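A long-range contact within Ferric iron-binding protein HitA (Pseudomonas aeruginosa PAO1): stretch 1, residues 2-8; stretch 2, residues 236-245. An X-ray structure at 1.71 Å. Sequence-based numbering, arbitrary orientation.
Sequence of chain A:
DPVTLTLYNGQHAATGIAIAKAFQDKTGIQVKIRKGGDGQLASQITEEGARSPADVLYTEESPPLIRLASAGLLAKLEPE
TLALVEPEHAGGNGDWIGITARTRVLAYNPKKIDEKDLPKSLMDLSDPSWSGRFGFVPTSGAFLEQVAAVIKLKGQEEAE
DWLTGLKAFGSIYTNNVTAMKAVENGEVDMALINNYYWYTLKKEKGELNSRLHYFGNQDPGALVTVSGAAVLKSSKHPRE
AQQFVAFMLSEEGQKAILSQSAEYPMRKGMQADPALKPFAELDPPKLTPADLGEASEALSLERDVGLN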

# COMPACT_ATOMS: atom_id res chain seq x y z
N PRO A 2 34.03 2.92 -4.09
CA PRO A 2 32.70 3.34 -4.55
C PRO A 2 31.62 3.04 -3.51
O PRO A 2 31.59 1.94 -2.95
CB PRO A 2 32.49 2.52 -5.82
CG PRO A 2 33.34 1.31 -5.62
CD PRO A 2 34.54 1.78 -4.86
N VAL A 3 30.73 4.01 -3.26
CA VAL A 3 29.68 3.82 -2.27
C VAL A 3 28.65 2.83 -2.80
O VAL A 3 28.28 2.84 -3.98
CB VAL A 3 29.01 5.17 -1.92
CG1 VAL A 3 27.77 4.96 -1.06
CG2 VAL A 3 29.99 6.06 -1.19
N THR A 4 28.19 1.94 -1.91
CA THR A 4 27.05 1.08 -2.18
C THR A 4 25.97 1.39 -1.14
O THR A 4 26.21 1.23 0.06
CB THR A 4 27.46 -0.39 -2.11
OG1 THR A 4 28.35 -0.68 -3.20
CG2 THR A 4 26.24 -1.31 -2.20
N LEU A 5 24.82 1.88 -1.60
CA LEU A 5 23.66 2.06 -0.73
C LEU A 5 22.97 0.71 -0.52
O LEU A 5 22.91 -0.11 -1.44
CB LEU A 5 22.67 3.05 -1.33
CG LEU A 5 23.02 4.54 -1.35
CD1 LEU A 5 21.87 5.37 -1.95
CD2 LEU A 5 23.37 5.04 0.04
N THR A 6 22.45 0.50 0.68
CA THR A 6 21.64 -0.67 0.99
C THR A 6 20.18 -0.22 1.07
O THR A 6 19.86 0.68 1.86
CB THR A 6 22.07 -1.33 2.29
OG1 THR A 6 23.45 -1.73 2.20
CG2 THR A 6 21.22 -2.56 2.57
N LEU A 7 19.33 -0.81 0.23
CA LEU A 7 17.90 -0.53 0.21
C LEU A 7 17.17 -1.70 0.84
O LEU A 7 17.26 -2.83 0.34
CB LEU A 7 17.40 -0.31 -1.22
CG LEU A 7 15.88 -0.20 -1.39
CD1 LEU A 7 15.39 1.06 -0.67
CD2 LEU A 7 15.47 -0.18 -2.88
N TYR A 8 16.46 -1.44 1.93
CA TYR A 8 15.52 -2.41 2.50
C TYR A 8 14.20 -2.22 1.78
O TYR A 8 13.54 -1.19 1.96
CB TYR A 8 15.37 -2.20 4.01
CG TYR A 8 16.44 -2.85 4.85
CD1 TYR A 8 17.69 -3.15 4.32
CD2 TYR A 8 16.21 -3.16 6.19
CE1 TYR A 8 18.68 -3.74 5.09
CE2 TYR A 8 17.20 -3.76 6.97
CZ TYR A 8 18.43 -4.04 6.41
OH TYR A 8 19.41 -4.62 7.17
N LYS A 236 25.50 5.55 7.21
CA LYS A 236 26.81 6.18 7.07
C LYS A 236 26.99 6.83 5.71
O LYS A 236 28.08 7.36 5.43
CB LYS A 236 27.91 5.15 7.34
CG LYS A 236 28.04 4.76 8.82
CD LYS A 236 27.79 5.95 9.76
CE LYS A 236 27.90 5.56 11.24
NZ LYS A 236 26.57 5.22 11.85
N HIS A 237 25.95 6.85 4.88
CA HIS A 237 25.96 7.54 3.60
C HIS A 237 24.81 8.54 3.54
O HIS A 237 23.95 8.46 2.66
CB HIS A 237 25.87 6.53 2.46
CG HIS A 237 26.84 5.40 2.56
ND1 HIS A 237 28.21 5.59 2.47
CD2 HIS A 237 26.65 4.08 2.78
CE1 HIS A 237 28.81 4.42 2.61
NE2 HIS A 237 27.89 3.49 2.80
N PRO A 238 24.76 9.50 4.48
CA PRO A 238 23.57 10.36 4.56
C PRO A 238 23.31 11.16 3.30
O PRO A 238 22.16 11.23 2.85
CB PRO A 238 23.86 11.27 5.77
CG PRO A 238 25.35 11.25 5.92
CD PRO A 238 25.78 9.87 5.49
N ARG A 239 24.35 11.75 2.69
CA ARG A 239 24.12 12.55 1.48
C ARG A 239 23.55 11.68 0.36
O ARG A 239 22.60 12.08 -0.32
CB ARG A 239 25.42 13.22 1.03
CG ARG A 239 25.26 14.09 -0.21
CD ARG A 239 26.62 14.64 -0.65
NE ARG A 239 26.52 15.48 -1.83
CZ ARG A 239 26.80 15.07 -3.07
NH1 ARG A 239 27.20 13.83 -3.29
NH2 ARG A 239 26.68 15.92 -4.09
N GLU A 240 24.11 10.49 0.18
CA GLU A 240 23.70 9.61 -0.91
C GLU A 240 22.31 9.05 -0.68
O GLU A 240 21.51 8.90 -1.62
CB GLU A 240 24.73 8.49 -1.06
CG GLU A 240 26.15 8.99 -1.35
CD GLU A 240 27.02 9.22 -0.11
OE1 GLU A 240 26.51 9.62 0.97
OE2 GLU A 240 28.26 9.01 -0.22
N ALA A 241 22.00 8.72 0.58
CA ALA A 241 20.66 8.23 0.90
C ALA A 241 19.60 9.29 0.65
O ALA A 241 18.54 9.00 0.09
CB ALA A 241 20.62 7.76 2.36
N GLN A 242 19.87 10.54 1.06
CA GLN A 242 18.95 11.62 0.75
C GLN A 242 18.78 11.79 -0.75
O GLN A 242 17.68 12.04 -1.24
CB GLN A 242 19.42 12.93 1.38
CG GLN A 242 19.46 12.91 2.90
CD GLN A 242 18.13 13.27 3.55
OE1 GLN A 242 17.20 13.77 2.89
NE2 GLN A 242 18.03 13.03 4.84
N GLN A 243 19.88 11.65 -1.49
CA GLN A 243 19.80 11.73 -2.95
C GLN A 243 18.89 10.65 -3.51
O GLN A 243 18.13 10.89 -4.46
CB GLN A 243 21.21 11.60 -3.53
CG GLN A 243 21.33 11.81 -5.00
CD GLN A 243 22.79 11.83 -5.42
OE1 GLN A 243 23.67 12.04 -4.59
NE2 GLN A 243 23.04 11.60 -6.70
N PHE A 244 18.98 9.44 -2.95
CA PHE A 244 18.17 8.33 -3.44
C PHE A 244 16.68 8.60 -3.24
O PHE A 244 15.88 8.41 -4.16
CB PHE A 244 18.58 7.03 -2.74
CG PHE A 244 17.86 5.84 -3.27
CD1 PHE A 244 16.62 5.46 -2.76
CD2 PHE A 244 18.40 5.11 -4.33
CE1 PHE A 244 15.95 4.36 -3.27
CE2 PHE A 244 17.73 4.01 -4.84
CZ PHE A 244 16.51 3.63 -4.31
N VAL A 245 16.29 9.04 -2.04
CA VAL A 245 14.86 9.27 -1.79
C VAL A 245 14.36 10.42 -2.65
O VAL A 245 13.26 10.35 -3.22
CB VAL A 245 14.59 9.52 -0.29
CG1 VAL A 245 13.14 9.92 -0.09
CG2 VAL A 245 14.86 8.25 0.50

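Strand 4-8 packs against helix 238-245, more than 230 residues later in the sequence. The two axes approach to 9.4 Å, and their N-to-C directions diverge by 54°. No hydrogen bond crosses the contact. The contact consists of van der Waals packing, mostly by side chains, and 356 Å² of surface is buried in total.

Leu5 has the largest covered area, 94 Å². Its CA lies 7.1 Å from the CA of Ala241, the nearest pair across the stretches. Its CA-to-CB bond points sideways, but the end of the side chain comes nearer to the helix. There it meets four residues. Leu5 CD2 lies 3.8 Å from His237 CB and 4.0 Å from Ala241 N. Leu5 CD1 lies 3.6 Å from Glu240 O and 3.8 Å from Phe244 CB. The methyl carbons make no hydrogen bond to the backbone atoms they touch. Those atoms are used within the helix: Ala241 N donates to His237 O at 2.9 Å, and Phe244 N donates to Glu240 O at 2.9 Å.

The CA-to-CB bond of Phe244, which has 56 Å² covered, points toward the strand. Besides Leu5, Phe244 meets Leu7, with Leu7 CD2 4.2 Å from Phe244 CZ. Leu5, Leu7 and Phe244 are all buried, and their side chains are apolar.

Val3, with 55 Å² covered, precedes the strand and makes the more exposed part of the contact. Its CG1 sits over one face of the His237 ring, 3.6 Å from His237 ND1. Val3 CG1 is 3.7 Å from the centroid of the His237 ring and 15° off its normal, a CH-pi arrangement. His237 occupies the N-cap position of the helix. Val3 CG2 packs 3.6 Å from Glu240 OE2, a van der Waals contact with a carboxylate oxygen.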